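Local coordinates for Sodium/calcium exchanger membrane region domain-containing protein (PDB 4KPP) that exchanges calcium ions for protons across the membrane and belongs to the sodium/calcium exchanger family, at residues E316-A321 and V359-S364. Numbering follows the deposited sequence.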
ATOM      1  N   GLU A 316      12.694  13.058   0.993  1.00 30.16           N
ATOM      2  CA  GLU A 316      11.602  12.159   1.353  1.00 27.62           C
ATOM      3  C   GLU A 316      11.806  10.776   0.752  1.00 25.23           C
ATOM      4  O   GLU A 316      11.584   9.762   1.417  1.00 23.00           O
ATOM      5  CB  GLU A 316      10.250  12.728   0.912  1.00 29.46           C
ATOM      6  CG  GLU A 316       9.831  13.997   1.638  1.00 31.51           C
ATOM      7  CD  GLU A 316       9.544  13.770   3.113  1.00 36.24           C
ATOM      8  OE1 GLU A 316       9.611  14.750   3.883  1.00 39.39           O
ATOM      9  OE2 GLU A 316       9.240  12.621   3.503  1.00 38.29           O
ATOM     10  N   VAL A 317      12.229  10.741  -0.509  1.00 26.49           N
ATOM     11  CA  VAL A 317      12.485   9.480  -1.197  1.00 25.00           C
ATOM     12  C   VAL A 317      13.673   8.764  -0.567  1.00 26.66           C
ATOM     13  O   VAL A 317      13.631   7.554  -0.343  1.00 25.56           O
ATOM     14  CB  VAL A 317      12.736   9.700  -2.703  1.00 25.01           C
ATOM     15  CG1 VAL A 317      13.267   8.434  -3.364  1.00 23.30           C
ATOM     16  CG2 VAL A 317      11.462  10.169  -3.386  1.00 24.38           C
ATOM     17  N   LEU A 318      14.725   9.526  -0.272  1.00 29.02           N
ATOM     18  CA  LEU A 318      15.913   8.997   0.392  1.00 25.80           C
ATOM     19  C   LEU A 318      15.555   8.407   1.756  1.00 23.23           C
ATOM     20  O   LEU A 318      15.998   7.312   2.109  1.00 22.65           O
ATOM     21  CB  LEU A 318      16.966  10.098   0.544  1.00 31.81           C
ATOM     22  CG  LEU A 318      18.183   9.814   1.429  1.00 35.98           C
ATOM     23  CD1 LEU A 318      18.963   8.616   0.910  1.00 37.14           C
ATOM     24  CD2 LEU A 318      19.073  11.045   1.523  1.00 35.16           C
ATOM     25  N   LEU A 319      14.739   9.139   2.510  1.00 22.89           N
ATOM     26  CA  LEU A 319      14.286   8.700   3.825  1.00 24.39           C
ATOM     27  C   LEU A 319      13.486   7.412   3.685  1.00 24.12           C
ATOM     28  O   LEU A 319      13.645   6.482   4.477  1.00 25.25           O
ATOM     29  CB  LEU A 319      13.413   9.782   4.469  1.00 31.03           C
ATOM     30  CG  LEU A 319      13.402   9.996   5.989  1.00 33.42           C
ATOM     31  CD1 LEU A 319      12.289  10.964   6.365  1.00 32.02           C
ATOM     32  CD2 LEU A 319      13.265   8.700   6.771  1.00 33.95           C
ATOM     33  N   THR A 320      12.623   7.370   2.673  1.00 23.96           N
ATOM     34  CA  THR A 320      11.768   6.212   2.436  1.00 19.70           C
ATOM     35  C   THR A 320      12.593   5.003   2.022  1.00 21.39           C
ATOM     36  O   THR A 320      12.335   3.884   2.460  1.00 26.23           O
ATOM     37  CB  THR A 320      10.719   6.500   1.348  1.00 20.23           C
ATOM     38  OG1 THR A 320      10.039   7.726   1.649  1.00 24.86           O
ATOM     39  CG2 THR A 320       9.707   5.371   1.274  1.00 18.37           C
ATOM     40  N   ALA A 321      13.590   5.238   1.174  1.00 20.51           N
ATOM     41  CA  ALA A 321      14.491   4.179   0.741  1.00 16.72           C
ATOM     42  C   ALA A 321      15.299   3.661   1.928  1.00 19.27           C
ATOM     43  O   ALA A 321      15.537   2.459   2.054  1.00 16.63           O
ATOM     44  CB  ALA A 321      15.413   4.687  -0.345  1.00 20.82           C
ATOM     45  N   VAL A 359      16.566  16.417  10.694  1.00 36.88           N
ATOM     46  CA  VAL A 359      16.026  15.149  11.170  1.00 34.58           C
ATOM     47  C   VAL A 359      15.871  14.119  10.050  1.00 35.90           C
ATOM     48  O   VAL A 359      16.127  12.933  10.252  1.00 39.33           O
ATOM     49  CB  VAL A 359      14.688  15.352  11.903  1.00 29.22           C
ATOM     50  CG1 VAL A 359      14.110  14.018  12.345  1.00 27.88           C
ATOM     51  CG2 VAL A 359      14.892  16.261  13.104  1.00 33.69           C
ATOM     52  N   ARG A 360      15.471  14.572   8.869  1.00 34.16           N
ATOM     53  CA  ARG A 360      15.331  13.681   7.721  1.00 34.27           C
ATOM     54  C   ARG A 360      16.659  13.003   7.396  1.00 31.10           C
ATOM     55  O   ARG A 360      16.701  11.805   7.108  1.00 28.13           O
ATOM     56  CB  ARG A 360      14.805  14.438   6.497  1.00 34.86           C
ATOM     57  CG  ARG A 360      13.464  15.122   6.711  1.00 38.94           C
ATOM     58  CD  ARG A 360      12.952  15.763   5.423  1.00 43.86           C
ATOM     59  NE  ARG A 360      11.887  16.732   5.675  1.00 46.67           N
ATOM     60  CZ  ARG A 360      12.017  18.046   5.515  1.00 48.39           C
ATOM     61  NH1 ARG A 360      13.163  18.556   5.090  1.00 46.42           N
ATOM     62  NH2 ARG A 360      10.994  18.851   5.769  1.00 53.68           N
ATOM     63  N   TYR A 361      17.744  13.768   7.453  1.00 28.09           N
ATOM     64  CA  TYR A 361      19.069  13.212   7.192  1.00 36.48           C
ATOM     65  C   TYR A 361      19.569  12.338   8.339  1.00 39.03           C
ATOM     66  O   TYR A 361      20.197  11.303   8.109  1.00 39.82           O
ATOM     67  CB  TYR A 361      20.078  14.319   6.881  1.00 39.50           C
ATOM     68  CG  TYR A 361      20.042  14.787   5.442  1.00 42.03           C
ATOM     69  CD1 TYR A 361      20.685  14.069   4.442  1.00 42.97           C
ATOM     70  CD2 TYR A 361      19.367  15.947   5.085  1.00 43.29           C
ATOM     71  CE1 TYR A 361      20.657  14.492   3.124  1.00 44.85           C
ATOM     72  CE2 TYR A 361      19.334  16.379   3.769  1.00 44.68           C
ATOM     73  CZ  TYR A 361      19.981  15.648   2.794  1.00 44.29           C
ATOM     74  OH  TYR A 361      19.949  16.073   1.486  1.00 43.74           O
ATOM     75  N   ILE A 362      19.284  12.753   9.570  1.00 37.66           N
ATOM     76  CA  ILE A 362      19.691  11.989  10.743  1.00 38.95           C
ATOM     77  C   ILE A 362      19.028  10.615  10.764  1.00 37.37           C
ATOM     78  O   ILE A 362      19.701   9.596  10.920  1.00 38.75           O
ATOM     79  CB  ILE A 362      19.383  12.745  12.056  1.00 36.61           C
ATOM     80  CG1 ILE A 362      20.361  13.906  12.244  1.00 39.55           C
ATOM     81  CG2 ILE A 362      19.464  11.804  13.249  1.00 33.25           C
ATOM     82  CD1 ILE A 362      20.048  14.779  13.445  1.00 42.71           C
ATOM     83  N   ILE A 363      17.708  10.595  10.597  1.00 33.80           N
ATOM     84  CA  ILE A 363      16.954   9.346  10.593  1.00 30.85           C
ATOM     85  C   ILE A 363      17.332   8.475   9.394  1.00 29.08           C
ATOM     86  O   ILE A 363      17.398   7.251   9.507  1.00 28.70           O
ATOM     87  CB  ILE A 363      15.430   9.595  10.617  1.00 31.41           C
ATOM     88  CG1 ILE A 363      15.050  10.462  11.817  1.00 31.39           C
ATOM     89  CG2 ILE A 363      14.670   8.281  10.677  1.00 25.68           C
ATOM     90  CD1 ILE A 363      15.382   9.836  13.148  1.00 33.39           C
ATOM     91  N   SER A 364      17.588   9.108   8.251  1.00 28.35           N
ATOM     92  CA  SER A 364      18.081   8.387   7.079  1.00 26.52           C
ATOM     93  C   SER A 364      19.386   7.672   7.404  1.00 30.52           C
ATOM     94  O   SER A 364      19.538   6.484   7.118  1.00 30.76           O
ATOM     95  CB  SER A 364      18.299   9.331   5.893  1.00 24.57           C
ATOM     96  OG  SER A 364      17.080   9.875   5.425  1.00 27.56           O
TER
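L319 and S364 mark the closest backbone approach of two helical segments, E316-A321 and V359-S364, which run nearly parallel with their axes 9.2 Å apart and inclined by 23°. S364 faces the other helix, and its OG comes within 3.4 Å of L319 CA and 3.7 Å of L319 CG. Set beside its own backbone N (chi1 -66°), this hydroxyl also donates to R360 O (OG to O, 2.6 Å), which also accepts from S364 N on the opposite face of the carbonyl plane; the OG is thus satisfied within its own helix. An alanine in place of S364 would probably leave a gap against L319 and R360 O with a single donor of the two. L319 reaches on through CD2 to I363 CG2 (4.2 Å), while the side chains of L318 and Y361 cross at about a right angle, L318 CD2 lying 4.1 Å from Y361 CE1. One turn earlier, R360 extends from CG to NE and places NE 3.5 Å from E316 OE1, a long salt bridge with carboxylate and guanidinium planes 64° apart. E316 also pairs with R109 (OE2) and R312 (OE1), R360 NH1 with E315. In this near-parallel membrane helix pair, away from the calcium site, helix 311-331 also packs V317 and T320 on helix 96-127, while Q351 of helix 338-353 touches L319 and R360.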